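PDB 2VK9: alpha-toxin from Clostridium novyi, which belongs to the large clostridial toxins and contains a catalytic domain of the TcdA/TcdB family, built on the GT-A fold. Local coordinates for residues L100-I105 and Y127-F132; G106-D111 and E225-K230; L131-N136 and I234-I239; N136-N141 and S200-I205; N243-K248 and D268-A273. All blocks are in the same frame, centred on the assembly; numbering follows the deposited sequence.

Overall arrangement
After the N-terminal helices within 21-90, strand 99-103 is the first strand, and interaction 1 closes the loop through helix 111-123, pairing it with strand 128-133. Interaction 2 starts inside that loop, at 106-111, and reaches helix 217-234, so it crosses interaction 1. Interaction 3 begins where interaction 1 ends, shares Leu-131 and Phe-132 with it, and adds strand 237-238 to the sheet; it also crosses interaction 2. Interaction 4, between 136-141 and 200-205, is nested within the loops of both 2 and 3 and ties two helix starts together. Interaction 5 follows in series, closing the short loop through helix 247-259 by packing 244-245 on helix 263-278.

Interaction 1: L100-I105 and Y127-F132; sequences LSFIWI and YNIRLF
Phe-132 and Phe-102 engage the partner strand through their ring edges. In the ring plane of Phe-132, Ser-101 OG sits 3.5 Å from Phe-132 CE1; in that of Phe-102, Ile-129 CG2 lies 3.9 Å from Phe-102 CE1. Leu-100 N lies at the edge of the Tyr-127 ring. The guanidinium of Arg-130 meets a water in its plane: NH1 donates to that water at 2.6 Å, and the water donates in turn to Ser-101 OG and, at 3.3 Å, to Asn-128 O. One water thus links the Ser-101 side chain to the Arg-130 side chain and the Asn-128 carbonyl of the partner strand.

The backbone shows a parallel ladder, with strand axes 18° apart. Its bonds alternate: Leu-100 N to Asn-128 O, Arg-130 N to Leu-100 O, Phe-102 N to Arg-130 O, Phe-132 N to Phe-102 O and Trp-104 N to Phe-132 O. Leu-100 and Ile-129 run side by side in the same direction, while Leu-131 CD1 comes within 3.7 Å of Phe-102 CB.

Both strands belong to a beta-alpha-beta unit whose helix, 111-123, covers the face of Leu-100, Phe-102, Ile-129 and Leu-131; its Tyr-117 and Trp-120 rings meet that of Phe-102. Helix 263-278 packs on the face of Ser-101, Ile-103 and Phe-132, where Tyr-278 meets the Phe-132 ring. Strand 280-283 continues the sheet on the other side of strand 99-103, bonded to Ser-101.

Interaction 2: G106-D111 and E225-K230; sequences GGPISD and ENNNNK
Lys-230 leaves helix 217-234 with CG anti to its backbone N (chi1 -162°) and runs from CB as a fully extended chain toward Ile-109 and Asp-111, at the end of the loop and the start of helix 111-123. Its CG and CD pass Ile-109 CG2, CD being the nearer at 3.8 Å, and the two side chains cross at about a right angle. CE comes to 3.4 Å from Asp-111 OD1. At the tip, NZ donates to two oxygens: Ile-109 O at 2.8 Å, from a position tilted 35° out of that carbonyl plane, and Asp-111 OD1 at 2.6 Å, the second bond being part of a salt bridge.

One turn earlier, Asn-227 lies alongside the ring of Pro-108 and points the same way. Asn-227 OD1 is 3.4 Å from Pro-108 CB and Asn-227 ND2 3.5 Å from Pro-108 CD. ND2 finds its hydrogen-bond acceptor elsewhere, in Leu-138 O.

Ser-110 is the N-cap, so the Asp-111 carboxylate stands where the helix dipole would be expected to suit a negative charge. The amine meets a charged and a neutral acceptor: one side chain joins loop and helix by salt bridge, hydrogen bond and apolar packing.

Interaction 3: L131-N136 and I234-I239; sequences LFYDKN and IGATDI
Asp-238 takes the backbone N-H of Lys-135 from above its carboxylate: Lys-135 N to Asp-238 OD1 is 3.1 Å, and the donor stands 55° out of the carboxylate plane. A second acid lies close by, with Asp-134 OD1 4.5 Å from Asp-238 OD1. Each has further partners: Asp-134 OD1 accepts Asn-136 N in an Asx turn and its OD2 bonds to Tyr-253 OH, while Asp-238 OD1 takes a weak bond from Asn-240 N. Asp-238 CG is anti to its backbone N (chi1 179°), which carries it toward Lys-135, whose CB lies 3.4 Å from both oxygens.

Before this point the strands pair in parallel. Thr-237 N bonds to Leu-131 O at 2.8 Å, Tyr-133 N to Thr-237 O, and Ile-239 N to Tyr-133 O. A water further bridges Leu-131 N and Gly-235 O.

Ala-236 CB meets Tyr-133 CD1, and the phenol ends in a bond to Asn-228. Thr-237 OG1 approaches the Phe-132 ring obliquely, 3.1 Å from both Phe-132 CD2 and CE2. Leu-131 CD2 touches Ile-234 CD1.

Helix 217-234 stops in a Schellman motif at Gly-235, and the chain then enters strand 237-238, parallel to 128-133, at the outer edge of the sheet, as suits the alpha/beta architecture of GT-A folds.

Interaction 4: N136-N141 and S200-I205; sequences NSLLVN and SVDDII
Asp-202 points its carboxylate at the backbone of Leu-138 and Leu-139, from the first turn of a helix whose start is closed by a capping box. In that box Ser-200, the N-cap of helix 201-213, accepts Asp-203 N on OG at 3.1 Å, while Asp-203 OD2 receives a weak, long bond from Ser-200 N.

Asp-203 serves its own helix, whereas Asp-202 has CG anti to its carbonyl carbon (chi1 -82°) and faces the neighbouring segment. Leu-138 N meets Asp-202 OD1 at 2.7 Å on the syn side, 16° out of the carboxylate plane. It also makes a weak bond to OD2, and Leu-139 N makes another weak one to OD1. The side chain of Leu-139 crosses that of Asp-202 at about a right angle, CB coming beside OD1, while Leu-138 lies obliquely to it with CB near OD2. Leu-139 is itself the N-cap residue of helix 140-157, so the negative group sits near the starts of two helices, a setting that would be expected to stabilise its charge, although Asn-136 O, another acceptor, lies 3.3 Å from Asp-202 OD2.

Asp-202 N returns a bond to Asn-136 O at 2.9 Å. Ser-137 CB packs on Val-201 CG1 at 3.7 Å, beside Tyr-253 and Leu-257 of helix 247-259. Lys-224, on helix 217-234, touches both Asp-202 and Leu-139. One turn on from Val-201, the CD1 methyl of Ile-205 reaches over the start of helix 140-157, 3.9 Å from Val-140 N and 4.2 Å from Val-140 CG2.

Interaction 5: N243-K248 and D268-A273; sequences NILTNK and DILRIA
Ala-273 CB is met by two neighbouring residues of the facing connection: Ile-244 CG2 at 3.7 Å and Leu-245 CD2 at 3.9 Å, with Ile-244 O at 3.6 Å. One turn back on the helix, Leu-270 CD1 adds to this shell. It touches Leu-245 CD1 at 3.8 Å and Ile-244 CG2 at 4.0 Å, and the two leucine side chains cross at about a right angle. Leu-270 leaves the flank of the helix with CG anti to the backbone N (chi1 -171°), and from CG its CD1 branch makes the contact. Ile-269 CG2 joins more distantly, 4.4 Å from Leu-245 CD2. All of this is apolar packing.

Outward from it, the backbone of the helix fixes where Ala-273 stands: Ile-269 O accepts from both Ile-272 N and Ala-273 N. Ile-239, from the end of interaction 3, packs on Ile-244 and Leu-245, and Lys-250 and Tyr-253 of helix 247-259 also touch Leu-245.

Helix 263-278 also packs against the sheet face of Ile-103 and Phe-132. The connection from strand 237-238 to helix 247-259 is thereby laid against a sheet-covering helix, the layered helix-on-sheet packing of the GT-A alpha/beta fold.

Interaction 1: L100-I105 and Y127-F132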
# COMPACT_ATOMS: atom_id res chain seq x y z
N LEU A 100 8.04 11.12 11.45
CA LEU A 100 7.20 11.23 10.28
C LEU A 100 8.07 10.96 9.07
O LEU A 100 9.08 11.63 8.88
CB LEU A 100 6.57 12.62 10.21
CG LEU A 100 5.76 13.02 8.98
CD1 LEU A 100 4.56 12.11 8.81
CD2 LEU A 100 5.31 14.46 9.11
N SER A 101 7.70 9.98 8.26
CA SER A 101 8.56 9.59 7.15
C SER A 101 7.87 9.71 5.82
O SER A 101 6.69 9.41 5.70
CB SER A 101 9.05 8.17 7.34
OG SER A 101 9.88 8.07 8.49
N PHE A 102 8.62 10.17 4.82
CA PHE A 102 8.15 10.21 3.45
C PHE A 102 9.18 9.49 2.61
O PHE A 102 10.34 9.38 3.01
CB PHE A 102 8.01 11.65 2.96
CG PHE A 102 7.06 12.47 3.76
CD1 PHE A 102 7.49 13.17 4.87
CD2 PHE A 102 5.72 12.56 3.41
CE1 PHE A 102 6.61 13.94 5.62
CE2 PHE A 102 4.83 13.32 4.15
CZ PHE A 102 5.27 14.02 5.26
N ILE A 103 8.77 8.99 1.46
CA ILE A 103 9.69 8.36 0.51
C ILE A 103 9.51 9.01 -0.84
O ILE A 103 8.38 9.23 -1.27
CB ILE A 103 9.35 6.87 0.32
CG1 ILE A 103 9.53 6.10 1.63
CG2 ILE A 103 10.17 6.26 -0.83
CD1 ILE A 103 8.99 4.72 1.55
N TRP A 104 10.61 9.32 -1.51
CA TRP A 104 10.56 9.62 -2.93
C TRP A 104 11.74 8.98 -3.63
O TRP A 104 12.85 9.48 -3.50
CB TRP A 104 10.50 11.13 -3.23
CG TRP A 104 10.23 11.32 -4.69
CD1 TRP A 104 11.16 11.55 -5.66
CD2 TRP A 104 8.97 11.21 -5.36
NE1 TRP A 104 10.55 11.62 -6.89
CE2 TRP A 104 9.21 11.41 -6.74
CE3 TRP A 104 7.65 10.99 -4.93
CZ2 TRP A 104 8.18 11.39 -7.70
CZ3 TRP A 104 6.63 10.96 -5.88
CH2 TRP A 104 6.90 11.17 -7.25
N ILE A 105 11.52 7.90 -4.37
CA ILE A 105 12.63 7.20 -5.01
C ILE A 105 12.57 7.13 -6.53
O ILE A 105 11.50 7.21 -7.12
CB ILE A 105 12.79 5.77 -4.47
CG1 ILE A 105 11.45 5.03 -4.48
CG2 ILE A 105 13.37 5.82 -3.07
CD1 ILE A 105 11.58 3.53 -4.35
N TYR A 127 8.05 16.58 15.68
CA TYR A 127 8.39 15.32 15.01
C TYR A 127 9.79 15.37 14.39
O TYR A 127 10.26 16.43 13.98
CB TYR A 127 7.36 15.01 13.93
CG TYR A 127 6.10 14.35 14.46
CD1 TYR A 127 5.15 15.07 15.19
CD2 TYR A 127 5.87 12.99 14.23
CE1 TYR A 127 4.00 14.45 15.68
CE2 TYR A 127 4.72 12.36 14.72
CZ TYR A 127 3.80 13.10 15.45
OH TYR A 127 2.68 12.48 15.93
N ASN A 128 10.47 14.23 14.35
CA ASN A 128 11.62 14.07 13.49
C ASN A 128 11.06 13.67 12.14
O ASN A 128 10.47 12.58 12.00
CB ASN A 128 12.59 13.02 14.02
CG ASN A 128 13.29 13.46 15.30
OD1 ASN A 128 13.39 14.64 15.59
ND2 ASN A 128 13.77 12.50 16.07
N ILE A 129 11.22 14.56 11.17
CA ILE A 129 10.67 14.37 9.85
C ILE A 129 11.78 13.98 8.90
O ILE A 129 12.82 14.64 8.84
CB ILE A 129 9.93 15.62 9.36
CG1 ILE A 129 8.77 15.93 10.31
CG2 ILE A 129 9.38 15.40 7.97
CD1 ILE A 129 8.06 17.23 10.04
N ARG A 130 11.58 12.90 8.16
CA ARG A 130 12.59 12.44 7.22
C ARG A 130 11.95 12.15 5.89
O ARG A 130 10.79 11.76 5.81
CB ARG A 130 13.28 11.18 7.72
CG ARG A 130 14.24 11.33 8.88
CD ARG A 130 14.64 9.94 9.35
NE ARG A 130 15.27 9.90 10.66
CZ ARG A 130 14.63 9.87 11.83
NH1 ARG A 130 13.30 9.90 11.88
NH2 ARG A 130 15.31 9.83 12.95
N LEU A 131 12.75 12.34 4.85
CA LEU A 131 12.36 12.04 3.49
C LEU A 131 13.40 11.08 2.94
O LEU A 131 14.58 11.40 2.89
CB LEU A 131 12.28 13.33 2.68
CG LEU A 131 12.01 13.36 1.17
CD1 LEU A 131 10.90 12.43 0.80
CD2 LEU A 131 11.60 14.76 0.85
N PHE A 132 12.96 9.89 2.58
CA PHE A 132 13.88 8.85 2.23
C PHE A 132 13.97 8.74 0.73
O PHE A 132 12.97 8.83 0.05
CB PHE A 132 13.43 7.52 2.83
CG PHE A 132 13.63 7.45 4.32
CD1 PHE A 132 12.61 7.79 5.19
CD2 PHE A 132 14.86 7.06 4.84
CE1 PHE A 132 12.80 7.73 6.57
CE2 PHE A 132 15.06 7.00 6.22
CZ PHE A 132 14.04 7.33 7.08
O HOH W 1 11.33 10.02 10.17

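Interaction 2: G106-D111 and E225-K230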
# COMPACT_ATOMS: atom_id res chain seq x y z
N GLY A 106 13.74 6.98 -7.16
CA GLY A 106 13.86 6.63 -8.58
C GLY A 106 13.81 7.73 -9.64
O GLY A 106 13.76 7.43 -10.84
N GLY A 107 13.85 8.99 -9.21
CA GLY A 107 13.79 10.11 -10.15
C GLY A 107 13.71 11.46 -9.45
O GLY A 107 13.80 11.53 -8.22
N PRO A 108 13.56 12.54 -10.22
CA PRO A 108 13.51 13.87 -9.60
C PRO A 108 12.22 14.06 -8.81
O PRO A 108 11.15 13.59 -9.22
CB PRO A 108 13.53 14.81 -10.80
CG PRO A 108 12.93 14.00 -11.92
CD PRO A 108 13.43 12.61 -11.69
N ILE A 109 12.31 14.73 -7.67
CA ILE A 109 11.11 15.07 -6.91
C ILE A 109 10.49 16.32 -7.57
O ILE A 109 11.20 17.12 -8.17
CB ILE A 109 11.42 15.22 -5.40
CG1 ILE A 109 10.14 15.24 -4.57
CG2 ILE A 109 12.30 16.44 -5.12
CD1 ILE A 109 10.37 15.08 -3.06
N SER A 110 9.16 16.45 -7.49
CA SER A 110 8.48 17.60 -8.08
C SER A 110 8.49 18.76 -7.09
O SER A 110 8.74 18.57 -5.90
CB SER A 110 7.05 17.25 -8.48
OG SER A 110 6.21 17.21 -7.35
N ASP A 111 8.22 19.96 -7.60
CA ASP A 111 8.21 21.15 -6.77
C ASP A 111 6.97 21.23 -5.88
O ASP A 111 7.02 21.82 -4.81
CB ASP A 111 8.34 22.41 -7.63
CG ASP A 111 9.74 22.58 -8.21
OD1 ASP A 111 10.62 21.73 -7.93
OD2 ASP A 111 9.97 23.58 -8.93
N GLU A 225 23.04 13.96 -11.29
CA GLU A 225 23.52 15.04 -10.41
C GLU A 225 22.37 15.94 -10.07
O GLU A 225 22.15 16.25 -8.90
CB GLU A 225 24.61 15.91 -11.04
CG GLU A 225 26.00 15.32 -11.06
CD GLU A 225 26.49 14.83 -9.70
OE1 GLU A 225 26.63 15.65 -8.76
OE2 GLU A 225 26.76 13.61 -9.59
N ASN A 226 21.63 16.36 -11.09
CA ASN A 226 20.47 17.19 -10.88
C ASN A 226 19.53 16.57 -9.86
O ASN A 226 19.23 17.18 -8.83
CB ASN A 226 19.77 17.50 -12.20
CG ASN A 226 20.55 18.50 -13.05
OD1 ASN A 226 21.39 19.25 -12.54
ND2 ASN A 226 20.27 18.52 -14.35
N ASN A 227 19.09 15.34 -10.15
CA ASN A 227 18.27 14.57 -9.23
C ASN A 227 18.84 14.51 -7.80
O ASN A 227 18.12 14.75 -6.83
CB ASN A 227 18.05 13.15 -9.75
CG ASN A 227 17.17 13.09 -11.00
OD1 ASN A 227 16.76 14.12 -11.54
ND2 ASN A 227 16.87 11.88 -11.45
N ASN A 228 20.13 14.22 -7.67
CA ASN A 228 20.74 14.13 -6.36
C ASN A 228 20.89 15.47 -5.63
O ASN A 228 20.61 15.56 -4.43
CB ASN A 228 22.08 13.38 -6.42
CG ASN A 228 22.50 12.85 -5.06
OD1 ASN A 228 21.67 12.38 -4.28
ND2 ASN A 228 23.78 12.94 -4.77
N ASN A 229 21.31 16.50 -6.35
CA ASN A 229 21.46 17.83 -5.75
C ASN A 229 20.15 18.36 -5.18
O ASN A 229 20.14 19.05 -4.16
CB ASN A 229 22.02 18.83 -6.76
CG ASN A 229 23.47 18.58 -7.10
OD1 ASN A 229 24.17 17.83 -6.43
ND2 ASN A 229 23.92 19.22 -8.16
N LYS A 230 19.05 18.04 -5.84
CA LYS A 230 17.77 18.47 -5.36
C LYS A 230 17.45 17.77 -4.03
O LYS A 230 17.02 18.42 -3.08
CB LYS A 230 16.69 18.22 -6.41
CG LYS A 230 15.43 19.02 -6.16
CD LYS A 230 14.40 18.82 -7.23
CE LYS A 230 13.28 19.82 -7.02
NZ LYS A 230 12.22 19.71 -8.04

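Interaction 3: L131-N136 and I234-I239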
# COMPACT_ATOMS: atom_id res chain seq x y z
N LEU A 131 12.75 12.34 4.85
CA LEU A 131 12.36 12.04 3.49
C LEU A 131 13.40 11.08 2.94
O LEU A 131 14.58 11.40 2.89
CB LEU A 131 12.28 13.33 2.68
CG LEU A 131 12.01 13.36 1.17
CD1 LEU A 131 10.90 12.43 0.80
CD2 LEU A 131 11.60 14.76 0.85
N PHE A 132 12.96 9.89 2.58
CA PHE A 132 13.88 8.85 2.23
C PHE A 132 13.97 8.74 0.73
O PHE A 132 12.97 8.83 0.05
CB PHE A 132 13.43 7.52 2.83
CG PHE A 132 13.63 7.45 4.32
CD1 PHE A 132 12.61 7.79 5.19
CD2 PHE A 132 14.86 7.06 4.84
CE1 PHE A 132 12.80 7.73 6.57
CE2 PHE A 132 15.06 7.00 6.22
CZ PHE A 132 14.04 7.33 7.08
N TYR A 133 15.19 8.58 0.23
CA TYR A 133 15.40 8.36 -1.18
C TYR A 133 16.57 7.42 -1.40
O TYR A 133 17.31 7.10 -0.47
CB TYR A 133 15.62 9.69 -1.89
CG TYR A 133 17.03 10.22 -1.87
CD1 TYR A 133 17.64 10.62 -0.68
CD2 TYR A 133 17.76 10.35 -3.06
CE1 TYR A 133 18.92 11.13 -0.66
CE2 TYR A 133 19.05 10.87 -3.06
CZ TYR A 133 19.63 11.26 -1.86
OH TYR A 133 20.91 11.76 -1.85
N ASP A 134 16.73 6.96 -2.64
CA ASP A 134 17.78 6.04 -2.97
C ASP A 134 18.75 6.70 -3.95
O ASP A 134 18.53 6.73 -5.18
CB ASP A 134 17.19 4.75 -3.54
CG ASP A 134 18.22 3.68 -3.75
OD1 ASP A 134 19.42 4.00 -3.86
OD2 ASP A 134 17.84 2.50 -3.81
N LYS A 135 19.83 7.22 -3.37
CA LYS A 135 20.88 7.94 -4.08
C LYS A 135 21.43 7.10 -5.22
O LYS A 135 21.80 7.62 -6.27
CB LYS A 135 22.00 8.29 -3.11
CG LYS A 135 23.10 9.14 -3.68
CD LYS A 135 24.26 9.23 -2.72
CE LYS A 135 25.14 10.42 -3.08
NZ LYS A 135 26.56 10.23 -2.67
N ASN A 136 21.47 5.79 -5.01
CA ASN A 136 22.08 4.89 -5.97
C ASN A 136 21.17 4.52 -7.13
O ASN A 136 21.64 3.95 -8.12
CB ASN A 136 22.60 3.63 -5.28
CG ASN A 136 23.92 3.86 -4.57
OD1 ASN A 136 24.48 2.94 -4.00
ND2 ASN A 136 24.43 5.09 -4.61
N ILE A 234 16.97 19.42 0.02
CA ILE A 234 15.81 19.28 0.91
C ILE A 234 16.18 18.49 2.16
O ILE A 234 15.39 18.38 3.09
CB ILE A 234 14.60 18.62 0.21
CG1 ILE A 234 14.99 17.26 -0.37
CG2 ILE A 234 14.09 19.52 -0.88
CD1 ILE A 234 13.92 16.61 -1.19
N GLY A 235 17.39 17.95 2.16
CA GLY A 235 17.93 17.24 3.31
C GLY A 235 17.35 15.86 3.39
O GLY A 235 17.02 15.39 4.47
N ALA A 236 17.22 15.21 2.24
CA ALA A 236 16.73 13.85 2.18
C ALA A 236 17.76 12.90 2.75
O ALA A 236 18.96 13.15 2.66
CB ALA A 236 16.41 13.47 0.77
N THR A 237 17.30 11.81 3.36
CA THR A 237 18.21 10.82 3.87
C THR A 237 18.33 9.69 2.85
O THR A 237 17.33 9.24 2.30
CB THR A 237 17.82 10.31 5.30
OG1 THR A 237 16.65 9.51 5.22
CG2 THR A 237 17.50 11.47 6.23
N ASP A 238 19.55 9.27 2.58
CA ASP A 238 19.82 8.19 1.65
C ASP A 238 19.65 6.85 2.36
O ASP A 238 20.15 6.67 3.47
CB ASP A 238 21.24 8.33 1.13
CG ASP A 238 21.63 7.24 0.15
OD1 ASP A 238 20.75 6.59 -0.46
OD2 ASP A 238 22.86 7.04 -0.02
N ILE A 239 18.94 5.92 1.73
CA ILE A 239 18.65 4.61 2.34
C ILE A 239 19.83 3.64 2.29
O ILE A 239 19.97 2.79 3.17
CB ILE A 239 17.35 3.96 1.80
CG1 ILE A 239 17.40 3.71 0.29
CG2 ILE A 239 16.15 4.82 2.11
CD1 ILE A 239 17.65 2.28 -0.09
O HOH W 2 15.26 13.49 5.60

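Interaction 4: N136-N141 and S200-I205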
# COMPACT_ATOMS: atom_id res chain seq x y z
N ASN A 136 21.47 5.79 -5.01
CA ASN A 136 22.08 4.89 -5.97
C ASN A 136 21.17 4.52 -7.13
O ASN A 136 21.64 3.95 -8.12
CB ASN A 136 22.60 3.63 -5.28
CG ASN A 136 23.92 3.86 -4.57
OD1 ASN A 136 24.48 2.94 -4.00
ND2 ASN A 136 24.43 5.09 -4.61
N SER A 137 19.89 4.86 -7.02
CA SER A 137 18.93 4.50 -8.05
C SER A 137 18.00 5.68 -8.31
O SER A 137 16.89 5.77 -7.75
CB SER A 137 18.16 3.25 -7.63
OG SER A 137 17.11 3.57 -6.75
N LEU A 138 18.49 6.59 -9.15
CA LEU A 138 17.82 7.87 -9.39
C LEU A 138 17.42 7.98 -10.85
O LEU A 138 16.97 9.03 -11.32
CB LEU A 138 18.78 9.01 -9.04
CG LEU A 138 18.95 9.39 -7.58
CD1 LEU A 138 20.27 10.10 -7.38
CD2 LEU A 138 17.82 10.27 -7.17
N LEU A 139 17.61 6.87 -11.57
CA LEU A 139 17.38 6.84 -12.99
C LEU A 139 16.35 5.79 -13.36
O LEU A 139 16.14 5.51 -14.54
CB LEU A 139 18.69 6.56 -13.72
CG LEU A 139 19.78 7.62 -13.68
CD1 LEU A 139 20.99 7.08 -14.43
CD2 LEU A 139 19.29 8.94 -14.28
N VAL A 140 15.70 5.22 -12.35
CA VAL A 140 14.74 4.15 -12.57
C VAL A 140 13.56 4.65 -13.40
O VAL A 140 13.10 3.99 -14.33
CB VAL A 140 14.26 3.52 -11.25
CG1 VAL A 140 13.41 2.31 -11.53
CG2 VAL A 140 15.46 3.14 -10.38
N ASN A 141 13.08 5.84 -13.07
CA ASN A 141 12.02 6.46 -13.82
C ASN A 141 12.40 6.69 -15.29
O ASN A 141 11.60 6.42 -16.18
CB ASN A 141 11.63 7.77 -13.16
CG ASN A 141 10.53 8.46 -13.90
OD1 ASN A 141 9.43 7.93 -14.04
ND2 ASN A 141 10.81 9.66 -14.39
N SER A 200 26.22 0.45 -8.78
CA SER A 200 24.94 0.93 -8.31
C SER A 200 23.91 0.66 -9.39
O SER A 200 24.25 0.57 -10.56
CB SER A 200 25.01 2.43 -7.99
OG SER A 200 25.22 3.21 -9.15
N VAL A 201 22.65 0.53 -8.98
CA VAL A 201 21.54 0.44 -9.92
C VAL A 201 21.66 1.47 -11.05
O VAL A 201 21.45 1.13 -12.23
CB VAL A 201 20.19 0.57 -9.19
CG1 VAL A 201 19.04 0.78 -10.18
CG2 VAL A 201 19.93 -0.66 -8.34
N ASP A 202 22.00 2.71 -10.70
CA ASP A 202 22.16 3.75 -11.71
C ASP A 202 23.28 3.46 -12.68
O ASP A 202 23.10 3.64 -13.88
CB ASP A 202 22.40 5.11 -11.06
CG ASP A 202 21.11 5.77 -10.62
OD1 ASP A 202 20.01 5.32 -11.05
OD2 ASP A 202 21.20 6.74 -9.84
N ASP A 203 24.41 2.98 -12.18
CA ASP A 203 25.53 2.63 -13.05
C ASP A 203 25.10 1.55 -14.03
O ASP A 203 25.45 1.61 -15.20
CB ASP A 203 26.74 2.18 -12.23
CG ASP A 203 27.37 3.32 -11.41
OD1 ASP A 203 27.39 4.49 -11.88
OD2 ASP A 203 27.84 3.03 -10.28
N ILE A 204 24.33 0.58 -13.54
CA ILE A 204 23.82 -0.51 -14.36
C ILE A 204 22.85 0.01 -15.42
O ILE A 204 22.90 -0.39 -16.58
CB ILE A 204 23.15 -1.58 -13.49
CG1 ILE A 204 24.19 -2.19 -12.55
CG2 ILE A 204 22.50 -2.65 -14.36
CD1 ILE A 204 23.63 -3.08 -11.47
N ILE A 205 21.99 0.93 -15.01
CA ILE A 205 21.09 1.55 -15.95
C ILE A 205 21.88 2.30 -17.03
O ILE A 205 21.65 2.07 -18.21
CB ILE A 205 20.05 2.44 -15.26
CG1 ILE A 205 19.13 1.59 -14.38
CG2 ILE A 205 19.25 3.22 -16.31
CD1 ILE A 205 18.20 2.40 -13.51

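Interaction 5: N243-K248 and D268-A273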
# COMPACT_ATOMS: atom_id res chain seq x y z
N ASN A 243 20.81 0.92 7.74
CA ASN A 243 20.34 -0.44 7.63
C ASN A 243 18.84 -0.49 7.70
O ASN A 243 18.26 -0.83 8.73
CB ASN A 243 21.00 -1.34 8.66
CG ASN A 243 22.29 -1.88 8.18
OD1 ASN A 243 22.32 -2.86 7.43
ND2 ASN A 243 23.39 -1.21 8.54
N ILE A 244 18.20 -0.13 6.60
CA ILE A 244 16.77 -0.13 6.56
C ILE A 244 16.31 -1.39 5.88
O ILE A 244 15.52 -2.15 6.44
CB ILE A 244 16.22 1.13 5.88
CG1 ILE A 244 16.51 2.36 6.74
CG2 ILE A 244 14.72 1.01 5.65
CD1 ILE A 244 16.39 3.67 6.00
N LEU A 245 16.82 -1.63 4.67
CA LEU A 245 16.47 -2.81 3.89
C LEU A 245 17.44 -3.95 4.15
O LEU A 245 18.65 -3.80 4.01
CB LEU A 245 16.43 -2.49 2.40
CG LEU A 245 15.24 -1.68 1.93
CD1 LEU A 245 15.52 -1.14 0.56
CD2 LEU A 245 13.95 -2.51 1.95
N THR A 246 16.88 -5.11 4.51
CA THR A 246 17.67 -6.28 4.85
C THR A 246 17.03 -7.59 4.37
O THR A 246 15.81 -7.71 4.30
CB THR A 246 17.94 -6.33 6.37
OG1 THR A 246 19.14 -7.07 6.63
CG2 THR A 246 16.73 -6.93 7.15
N ASN A 247 17.89 -8.56 4.05
CA ASN A 247 17.45 -9.91 3.75
C ASN A 247 16.39 -9.96 2.66
O ASN A 247 16.62 -9.47 1.53
CB ASN A 247 16.93 -10.60 5.03
CG ASN A 247 17.99 -10.66 6.12
OD1 ASN A 247 19.13 -11.09 5.88
ND2 ASN A 247 17.62 -10.24 7.33
N LYS A 248 15.22 -10.54 3.02
CA LYS A 248 14.14 -10.77 2.07
C LYS A 248 13.59 -9.48 1.47
O LYS A 248 13.49 -9.36 0.24
CB LYS A 248 13.02 -11.58 2.72
CG LYS A 248 13.35 -13.05 2.89
CD LYS A 248 12.11 -13.87 3.27
CE LYS A 248 12.45 -15.35 3.47
NZ LYS A 248 13.34 -15.54 4.65
N ASP A 268 6.41 0.57 -1.70
CA ASP A 268 5.52 -0.16 -0.82
C ASP A 268 6.35 -1.03 0.10
O ASP A 268 6.06 -1.16 1.28
CB ASP A 268 4.59 -1.05 -1.61
CG ASP A 268 3.36 -0.31 -2.14
OD1 ASP A 268 3.15 0.88 -1.75
OD2 ASP A 268 2.60 -0.93 -2.93
N ILE A 269 7.39 -1.62 -0.46
CA ILE A 269 8.31 -2.42 0.33
C ILE A 269 9.06 -1.53 1.33
O ILE A 269 9.05 -1.79 2.54
CB ILE A 269 9.25 -3.24 -0.59
CG1 ILE A 269 8.40 -4.13 -1.50
CG2 ILE A 269 10.25 -4.07 0.22
CD1 ILE A 269 9.15 -4.73 -2.63
N LEU A 270 9.67 -0.47 0.82
CA LEU A 270 10.51 0.41 1.62
C LEU A 270 9.74 0.97 2.82
O LEU A 270 10.25 0.99 3.94
CB LEU A 270 11.11 1.50 0.74
CG LEU A 270 12.19 2.43 1.31
CD1 LEU A 270 13.32 1.64 1.93
CD2 LEU A 270 12.72 3.34 0.22
N ARG A 271 8.50 1.39 2.57
CA ARG A 271 7.53 1.82 3.57
C ARG A 271 7.56 0.95 4.83
O ARG A 271 7.63 1.43 5.96
CB ARG A 271 6.18 1.63 2.93
CG ARG A 271 5.06 2.48 3.41
CD ARG A 271 3.95 2.39 2.38
NE ARG A 271 4.48 2.76 1.07
CZ ARG A 271 3.82 3.45 0.15
NH1 ARG A 271 2.57 3.86 0.36
NH2 ARG A 271 4.43 3.72 -0.99
N ILE A 272 7.48 -0.35 4.59
CA ILE A 272 7.34 -1.34 5.63
C ILE A 272 8.64 -1.42 6.43
O ILE A 272 8.61 -1.41 7.67
CB ILE A 272 6.93 -2.69 5.04
CG1 ILE A 272 5.50 -2.58 4.48
CG2 ILE A 272 6.99 -3.79 6.08
CD1 ILE A 272 5.05 -3.81 3.70
N ALA A 273 9.76 -1.49 5.73
CA ALA A 273 11.06 -1.50 6.36
C ALA A 273 11.29 -0.23 7.20
O ALA A 273 11.81 -0.32 8.31
CB ALA A 273 12.17 -1.70 5.33